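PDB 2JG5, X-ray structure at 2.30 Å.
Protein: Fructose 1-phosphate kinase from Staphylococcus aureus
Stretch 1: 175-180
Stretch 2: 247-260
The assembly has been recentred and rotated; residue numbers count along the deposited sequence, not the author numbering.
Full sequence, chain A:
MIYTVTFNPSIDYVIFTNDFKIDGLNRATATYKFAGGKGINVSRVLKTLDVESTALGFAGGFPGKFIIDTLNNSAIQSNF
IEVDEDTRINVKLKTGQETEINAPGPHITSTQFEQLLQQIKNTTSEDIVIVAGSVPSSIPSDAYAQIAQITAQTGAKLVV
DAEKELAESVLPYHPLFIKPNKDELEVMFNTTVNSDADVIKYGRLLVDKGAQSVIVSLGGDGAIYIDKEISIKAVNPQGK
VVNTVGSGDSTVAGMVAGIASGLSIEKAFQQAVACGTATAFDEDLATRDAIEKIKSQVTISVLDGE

Stretch 1 175-180: PLFIKP
Stretch 2 (247-260) SGDSTVAGMVAGIA

A short loop-and-strand segment lies against one side of a helix in a small, mainly apolar contact, made by side chains packing on the helix and in places on its carbonyls, with no hydrogen bond crossing between the two and 324 Å² buried in all. Residues 247-260 form a regular helix, phi/psi near -60/-45, each backbone N from Thr 251 to Ala 260 bonding the O four residues back. Residues 175-180 are mostly loop, with a weakly bonded strand about 177-178; Leu 176 is at -63/-48, Phe 177 at -152/156, Ile 178 at -113/166 and Lys 179 at -134/65. The segment runs antiparallel to the helix, so Leu 176 meets Ile 259 and Lys 179 reaches back to Gly 248. The closest CA pair is Lys 179 CA and Val 252 CA, 7.8 Å apart.

From Phe 177 to Lys 179 the extended backbone alternates, with Phe 177 and Lys 179 toward the helix and Ile 178 away; Leu 176, at the bend before it, also points toward the helix. Phe 177 (chi1 69°, p; chi2 93°) is the largest contributor. Phe 177 CE2 lies 3.8 Å from Met 255 CG and 4.1 Å from Val 256 CG2, and Phe 177 CE1 is 4.2 Å from Val 252 CG2; Val 252 O and Val 256 CG2 sit at the ring edge. Met 255 is t, p, t, while Val 252 and Val 256 are both t.

At one end, Leu 176 (t, p) places CD2 3.8 Å from CD1 of Ile 259 (m, t). At the other, Lys 179 (t, t, p, p) lays its methylenes on the helix: CD is 3.7 Å from Val 252 CG2 and 4.1 Å from Thr 251 CG2, and CE is 3.4 Å from Gly 248 O. Thr 251 (m) can offer its methyl while its OG1 donates to Ser 247 O at 2.8 Å. A CB on Gly 248 would have room against this segment, so this contact alone does not explain the glycine.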

# COMPACT_ATOMS: atom_id res chain seq x y z
N PRO A 175 -8.37 23.83 -27.29
CA PRO A 175 -8.75 23.63 -25.91
C PRO A 175 -9.19 24.96 -25.30
O PRO A 175 -8.78 26.01 -25.78
CB PRO A 175 -7.45 23.14 -25.25
CG PRO A 175 -6.37 23.65 -26.14
CD PRO A 175 -6.93 23.58 -27.51
N LEU A 176 -10.02 24.92 -24.27
CA LEU A 176 -10.53 26.13 -23.64
C LEU A 176 -9.40 26.93 -23.01
O LEU A 176 -9.33 28.14 -23.18
CB LEU A 176 -11.58 25.77 -22.59
CG LEU A 176 -12.12 26.95 -21.78
CD1 LEU A 176 -13.06 27.78 -22.64
CD2 LEU A 176 -12.81 26.43 -20.52
N PHE A 177 -8.54 26.25 -22.27
CA PHE A 177 -7.22 26.75 -21.91
C PHE A 177 -6.23 25.60 -21.68
O PHE A 177 -6.62 24.47 -21.38
CB PHE A 177 -7.25 27.71 -20.72
CG PHE A 177 -7.58 27.07 -19.40
CD1 PHE A 177 -6.57 26.61 -18.56
CD2 PHE A 177 -8.91 26.97 -18.97
CE1 PHE A 177 -6.88 26.03 -17.32
CE2 PHE A 177 -9.23 26.40 -17.74
CZ PHE A 177 -8.21 25.93 -16.91
N ILE A 178 -4.95 25.93 -21.86
CA ILE A 178 -3.84 25.12 -21.37
C ILE A 178 -3.08 25.90 -20.27
O ILE A 178 -3.29 27.10 -20.11
CB ILE A 178 -2.89 24.72 -22.51
CG1 ILE A 178 -2.50 25.96 -23.33
CG2 ILE A 178 -3.55 23.63 -23.36
CD1 ILE A 178 -1.32 25.77 -24.25
N LYS A 179 -2.22 25.22 -19.51
CA LYS A 179 -1.56 25.86 -18.37
C LYS A 179 -0.04 25.63 -18.26
O LYS A 179 0.42 25.02 -17.30
CB LYS A 179 -2.28 25.50 -17.05
CG LYS A 179 -1.99 26.47 -15.91
CD LYS A 179 -2.49 25.99 -14.56
CE LYS A 179 -1.65 24.85 -14.04
NZ LYS A 179 -0.25 25.28 -13.73
N PRO A 180 0.75 26.13 -19.22
CA PRO A 180 2.18 25.92 -19.08
C PRO A 180 2.81 26.83 -18.03
O PRO A 180 2.20 27.80 -17.59
CB PRO A 180 2.72 26.26 -20.47
CG PRO A 180 1.78 27.32 -20.96
CD PRO A 180 0.42 26.90 -20.44
N SER A 247 -1.08 22.60 -6.16
CA SER A 247 -1.40 24.02 -6.42
C SER A 247 -1.70 24.33 -7.88
O SER A 247 -2.58 25.15 -8.19
CB SER A 247 -0.33 24.96 -5.86
OG SER A 247 0.97 24.66 -6.34
N GLY A 248 -0.99 23.66 -8.79
CA GLY A 248 -1.29 23.76 -10.21
C GLY A 248 -2.69 23.22 -10.51
O GLY A 248 -3.44 23.82 -11.28
N ASP A 249 -3.01 22.09 -9.88
CA ASP A 249 -4.33 21.47 -9.94
C ASP A 249 -5.42 22.38 -9.40
O ASP A 249 -6.50 22.47 -9.97
CB ASP A 249 -4.33 20.16 -9.15
CG ASP A 249 -3.27 19.18 -9.62
OD1 ASP A 249 -2.98 19.14 -10.83
OD2 ASP A 249 -2.73 18.44 -8.77
N SER A 250 -5.12 23.03 -8.29
CA SER A 250 -6.05 23.93 -7.61
C SER A 250 -6.32 25.18 -8.43
O SER A 250 -7.44 25.68 -8.45
CB SER A 250 -5.50 24.31 -6.24
OG SER A 250 -5.35 23.16 -5.44
N THR A 251 -5.28 25.68 -9.11
CA THR A 251 -5.40 26.78 -10.05
C THR A 251 -6.35 26.39 -11.19
O THR A 251 -7.28 27.14 -11.52
CB THR A 251 -4.02 27.17 -10.62
OG1 THR A 251 -3.13 27.51 -9.54
CG2 THR A 251 -4.11 28.36 -11.59
N VAL A 252 -6.13 25.21 -11.78
CA VAL A 252 -7.00 24.73 -12.85
C VAL A 252 -8.45 24.61 -12.35
O VAL A 252 -9.35 25.11 -13.00
CB VAL A 252 -6.50 23.39 -13.44
CG1 VAL A 252 -7.63 22.71 -14.25
CG2 VAL A 252 -5.27 23.60 -14.28
N ALA A 253 -8.65 23.99 -11.19
CA ALA A 253 -9.99 23.85 -10.58
C ALA A 253 -10.66 25.20 -10.29
O ALA A 253 -11.85 25.35 -10.49
CB ALA A 253 -9.93 22.98 -9.31
N GLY A 254 -9.89 26.17 -9.79
CA GLY A 254 -10.41 27.51 -9.54
C GLY A 254 -10.96 28.17 -10.80
O GLY A 254 -12.04 28.77 -10.78
N MET A 255 -10.22 28.03 -11.89
CA MET A 255 -10.58 28.66 -13.16
C MET A 255 -11.83 28.02 -13.75
O MET A 255 -12.76 28.72 -14.17
CB MET A 255 -9.42 28.58 -14.16
CG MET A 255 -9.67 29.37 -15.45
SD MET A 255 -9.54 31.16 -15.22
CE MET A 255 -10.14 31.73 -16.81
N VAL A 256 -11.85 26.68 -13.77
CA VAL A 256 -13.01 25.95 -14.27
C VAL A 256 -14.25 26.27 -13.43
O VAL A 256 -15.30 26.58 -13.99
CB VAL A 256 -12.76 24.43 -14.34
CG1 VAL A 256 -14.01 23.72 -14.80
CG2 VAL A 256 -11.59 24.12 -15.28
N ALA A 257 -14.13 26.23 -12.10
CA ALA A 257 -15.27 26.50 -11.21
C ALA A 257 -15.85 27.89 -11.46
O ALA A 257 -17.07 28.05 -11.48
CB ALA A 257 -14.90 26.35 -9.77
N GLY A 258 -14.97 28.88 -11.64
CA GLY A 258 -15.36 30.25 -11.96
C GLY A 258 -16.21 30.34 -13.22
O GLY A 258 -17.32 30.87 -13.18
N ILE A 259 -15.69 29.80 -14.33
CA ILE A 259 -16.40 29.78 -15.62
C ILE A 259 -17.73 29.01 -15.49
O ILE A 259 -18.78 29.47 -15.93
CB ILE A 259 -15.55 29.09 -16.73
CG1 ILE A 259 -14.22 29.80 -16.95
CG2 ILE A 259 -16.33 29.02 -18.07
CD1 ILE A 259 -13.17 28.89 -17.59
N ALA A 260 -17.66 27.83 -14.88
CA ALA A 260 -18.81 27.00 -14.67
C ALA A 260 -19.90 27.71 -13.85
O ALA A 260 -21.08 27.56 -14.13
CB ALA A 260 -18.39 25.71 -13.99